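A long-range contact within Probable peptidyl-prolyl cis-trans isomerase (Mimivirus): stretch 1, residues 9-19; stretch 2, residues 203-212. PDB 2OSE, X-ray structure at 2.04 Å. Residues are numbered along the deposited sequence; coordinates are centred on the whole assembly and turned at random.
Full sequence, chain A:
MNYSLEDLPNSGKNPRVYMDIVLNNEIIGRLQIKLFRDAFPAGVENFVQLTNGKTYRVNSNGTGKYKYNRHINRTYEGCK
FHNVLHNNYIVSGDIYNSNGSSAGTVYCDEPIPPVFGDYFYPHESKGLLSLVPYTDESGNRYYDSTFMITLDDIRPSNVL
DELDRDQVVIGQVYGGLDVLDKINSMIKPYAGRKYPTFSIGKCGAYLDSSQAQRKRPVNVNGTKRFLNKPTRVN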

# COMPACT_ATOMS: atom_id res chain seq x y z
N PRO A 9 -4.33 -17.92 32.13
CA PRO A 9 -3.44 -19.07 32.31
C PRO A 9 -2.12 -18.56 32.84
O PRO A 9 -1.89 -17.34 32.89
N ASN A 10 -1.26 -19.45 33.31
CA ASN A 10 0.05 -18.99 33.73
C ASN A 10 1.11 -19.85 33.11
O ASN A 10 1.20 -21.05 33.39
N SER A 11 1.89 -19.23 32.22
CA SER A 11 2.81 -19.98 31.37
C SER A 11 4.23 -19.96 31.92
O SER A 11 5.14 -20.55 31.33
N GLY A 12 4.37 -19.29 33.06
CA GLY A 12 5.63 -19.11 33.75
C GLY A 12 5.92 -17.63 33.86
O GLY A 12 5.30 -16.83 33.18
N LYS A 13 6.89 -17.29 34.70
CA LYS A 13 7.37 -15.94 34.88
C LYS A 13 8.07 -15.39 33.62
O LYS A 13 7.90 -14.22 33.27
N ASN A 14 8.89 -16.24 32.99
CA ASN A 14 9.61 -15.87 31.79
C ASN A 14 9.46 -16.98 30.77
O ASN A 14 10.39 -17.76 30.56
N PRO A 15 8.27 -17.08 30.14
CA PRO A 15 8.10 -18.12 29.14
C PRO A 15 9.12 -17.88 28.03
O PRO A 15 9.48 -16.75 27.78
N ARG A 16 9.58 -18.94 27.39
CA ARG A 16 10.46 -18.80 26.24
C ARG A 16 9.80 -19.45 25.08
O ARG A 16 9.21 -20.52 25.23
N VAL A 17 9.89 -18.83 23.91
CA VAL A 17 9.22 -19.34 22.71
C VAL A 17 10.15 -19.21 21.52
O VAL A 17 11.14 -18.47 21.59
N TYR A 18 9.82 -19.91 20.44
CA TYR A 18 10.57 -19.82 19.18
C TYR A 18 9.65 -19.56 17.99
O TYR A 18 8.45 -19.90 18.01
N MET A 19 10.23 -18.98 16.95
CA MET A 19 9.58 -18.73 15.67
C MET A 19 10.61 -18.88 14.55
O MET A 19 11.57 -18.07 14.48
N CYS A 203 6.29 -22.52 15.08
CA CYS A 203 6.47 -21.76 16.29
C CYS A 203 5.96 -22.61 17.45
O CYS A 203 5.26 -23.62 17.25
N GLY A 204 6.30 -22.20 18.65
CA GLY A 204 6.02 -23.01 19.82
C GLY A 204 6.64 -22.39 21.04
O GLY A 204 7.37 -21.41 20.94
N ALA A 205 6.32 -22.97 22.19
CA ALA A 205 6.92 -22.59 23.45
C ALA A 205 7.80 -23.75 23.87
O ALA A 205 7.43 -24.92 23.65
N TYR A 206 8.97 -23.43 24.40
CA TYR A 206 9.78 -24.40 25.12
C TYR A 206 9.09 -24.74 26.44
O TYR A 206 8.38 -23.90 27.01
N LEU A 207 9.31 -25.96 26.95
CA LEU A 207 8.81 -26.35 28.28
C LEU A 207 9.29 -25.35 29.31
O LEU A 207 10.49 -25.04 29.37
N ASP A 208 8.38 -24.87 30.13
CA ASP A 208 8.79 -24.11 31.31
C ASP A 208 8.84 -25.06 32.50
O ASP A 208 7.80 -25.48 33.01
N SER A 209 10.06 -25.41 32.93
CA SER A 209 10.24 -26.54 33.84
C SER A 209 9.71 -26.26 35.25
O SER A 209 9.15 -27.16 35.88
N SER A 210 9.84 -25.02 35.72
CA SER A 210 9.27 -24.60 37.01
C SER A 210 7.76 -24.72 37.00
O SER A 210 7.19 -25.25 37.95
N GLN A 211 7.11 -24.23 35.93
CA GLN A 211 5.67 -24.46 35.76
C GLN A 211 5.29 -25.93 35.55
O GLN A 211 4.23 -26.35 36.02
N ALA A 212 6.13 -26.70 34.85
CA ALA A 212 5.81 -28.10 34.53
C ALA A 212 6.03 -29.12 35.67
O ALA A 212 5.29 -30.09 35.76

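Strand 16-19 runs antiparallel to the strand that includes Cys203 and Gly204, with an angle of 170° between their directions and a closest axial approach of 4.7 Å. Three backbone hydrogen bonds fix the register: Tyr18 N to Gly204 O (2.9 Å, 165° at the hydrogen), Gly204 N to Tyr18 O (3.2 Å, 147°) and Tyr206 N to Arg16 O (3.0 Å, 143°). Val17, Met19, Cys203 and Ala205 share one face of the sheet, and Tyr18 occupies the other, opposite Gly204.

Tyr18 has the largest area covered by the other stretch. Its chi1 of 54° (p) and chi2 of 90° lay the ring across the neighbouring strand rather than leaving it upright on its own. Gly204 CA sits over one ring face, 3.8 Å from the centroid and 27° off the normal, a CH-pi contact. The absence of a side chain at Gly204 is what makes room: an ideal CB there would lie 2.1 Å from Tyr18 OH, a clash. Beyond the ring, water 4 links Tyr18 OH (2.7 Å) to Ala205 O, to which it donates at 3.1 Å.

Tyr206 adopts chi1 -62° (m) and chi2 -78°. Its CA-to-CB bond points sideways, but the end of the side chain comes nearer to the first stretch, where its ring face receives the edge of Tyr18. The centroids are 5.0 Å apart, the planes meet at 60°, and the closest atoms are Tyr18 CD2 and Tyr206 CZ at 3.6 Å. Arg16, with chi1 -71° (m) and chi2 and chi3 both t, brings its CB to 3.8 Å from Tyr206 CD2 while its extended end leads away. Water 3 accepts from Arg16 N (3.0 Å) and lies 2.6 Å from Tyr206 O.

The opposite face packs more lightly. Val17, with chi1 -60° (m), places CG1 3.9 Å from Ala205 CB. Met19 (chi1 -85°, m; chi2 and chi3 t) sets CG 3.9 Å from CB of Cys203, whose own chi1 is 57° (p).

Past the strands, the contact combines the packing of Gln211 on Gly12 with water bridges to Asp208. Asp208 points toward stretch 1 with chi1 -177° (t), and its carboxylate serves two roles: OD2 caps the helix by accepting from Gln211 N (2.8 Å, 160°), while OD1 takes a hydrogen bond from water 1 (2.7 Å), which in turn accepts from Asn14 N (2.9 Å). Water 2 also lies between the stretches, 2.8 Å from Asp208 OD1 and 3.2 Å from Asn14 O. Gly12 leaves space for this arrangement, since an ideal CB would fall 2.7 Å from Asp208 OD1; its backbone angles of 120/167 independently call for glycine. Gln211, with chi1 -88° and chi2 -62° (both m), folds over the loop, its CG 3.5 Å from Gly12 CA. Its NE2 comes within 3.1 Å of Asn10 O, but the angle is too poor for a hydrogen bond. The Asn10 side chain, t at chi1 -163°, turns back on its own stretch, where OD1 accepts from Gly12 N at 3.1 Å.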

# COMPACT_ATOMS: atom_id res chain seq x y z
CB PRO A 9 -3.30 -19.66 30.89
CG PRO A 9 -3.59 -18.51 29.98
CD PRO A 9 -4.61 -17.65 30.70
CB ASN A 10 0.17 -18.92 35.26
CG ASN A 10 1.33 -18.08 35.70
OD1 ASN A 10 2.44 -18.22 35.18
ND2 ASN A 10 1.10 -17.21 36.68
CB SER A 11 2.76 -19.45 29.93
OG SER A 11 1.58 -19.90 29.26
CB LYS A 13 8.32 -15.90 36.08
CG LYS A 13 8.99 -14.55 36.34
CD LYS A 13 10.08 -14.63 37.43
CE LYS A 13 10.23 -13.28 38.16
NZ LYS A 13 11.65 -12.99 38.60
CB ASN A 14 11.07 -15.60 32.08
CG ASN A 14 11.28 -14.37 32.94
OD1 ASN A 14 11.62 -14.48 34.12
ND2 ASN A 14 11.08 -13.19 32.37
CB PRO A 15 6.69 -17.88 28.60
CG PRO A 15 6.02 -17.04 29.62
CD PRO A 15 7.08 -16.22 30.27
CB ARG A 16 11.82 -19.45 26.50
CG ARG A 16 12.66 -18.67 27.51
CD ARG A 16 13.97 -19.38 27.80
NE ARG A 16 14.57 -18.78 28.96
CZ ARG A 16 15.58 -17.94 28.95
NH1 ARG A 16 16.21 -17.67 27.84
NH2 ARG A 16 16.00 -17.41 30.10
CB VAL A 17 7.92 -18.58 22.39
CG1 VAL A 17 6.89 -18.70 23.55
CG2 VAL A 17 8.23 -17.10 22.05
CB TYR A 18 11.39 -21.11 18.95
CG TYR A 18 10.54 -22.38 19.00
CD1 TYR A 18 9.94 -22.88 17.85
CD2 TYR A 18 10.30 -23.05 20.22
CE1 TYR A 18 9.12 -24.05 17.89
CE2 TYR A 18 9.47 -24.20 20.27
CZ TYR A 18 8.90 -24.68 19.10
OH TYR A 18 8.08 -25.81 19.14
CB MET A 19 9.10 -17.28 15.59
CG MET A 19 7.79 -16.99 16.16
SD MET A 19 7.53 -15.17 16.19
CE MET A 19 6.00 -15.29 17.09
CB CYS A 203 5.79 -20.38 16.20
SG CYS A 203 4.03 -20.41 15.85
CB ALA A 205 5.85 -22.34 24.50
CB TYR A 206 11.16 -23.83 25.43
CG TYR A 206 11.96 -23.47 24.23
CD1 TYR A 206 12.62 -24.45 23.49
CD2 TYR A 206 12.05 -22.14 23.81
CE1 TYR A 206 13.36 -24.10 22.35
CE2 TYR A 206 12.79 -21.81 22.69
CZ TYR A 206 13.43 -22.78 21.97
OH TYR A 206 14.17 -22.42 20.88
CB LEU A 207 9.32 -27.73 28.72
CG LEU A 207 8.72 -28.33 30.02
CD1 LEU A 207 7.31 -28.91 29.75
CD2 LEU A 207 9.61 -29.44 30.61
CB ASP A 208 7.86 -22.93 31.57
CG ASP A 208 8.32 -22.10 32.74
OD1 ASP A 208 9.04 -21.10 32.48
OD2 ASP A 208 7.99 -22.45 33.90
CB SER A 209 11.70 -27.03 33.85
OG SER A 209 12.57 -26.07 34.39
CB SER A 210 9.67 -23.17 37.38
OG SER A 210 11.07 -23.06 37.51
CB GLN A 211 5.08 -23.62 34.61
CG GLN A 211 4.59 -22.22 35.00
CD GLN A 211 3.45 -22.23 36.02
OE1 GLN A 211 3.58 -21.69 37.12
NE2 GLN A 211 2.33 -22.87 35.67
CB ALA A 212 6.55 -28.55 33.28
O HOH W 1 9.87 -18.86 33.78
O HOH W 2 10.43 -20.95 30.07
O HOH W 3 8.24 -21.52 27.92
O HOH W 4 7.61 -27.13 21.46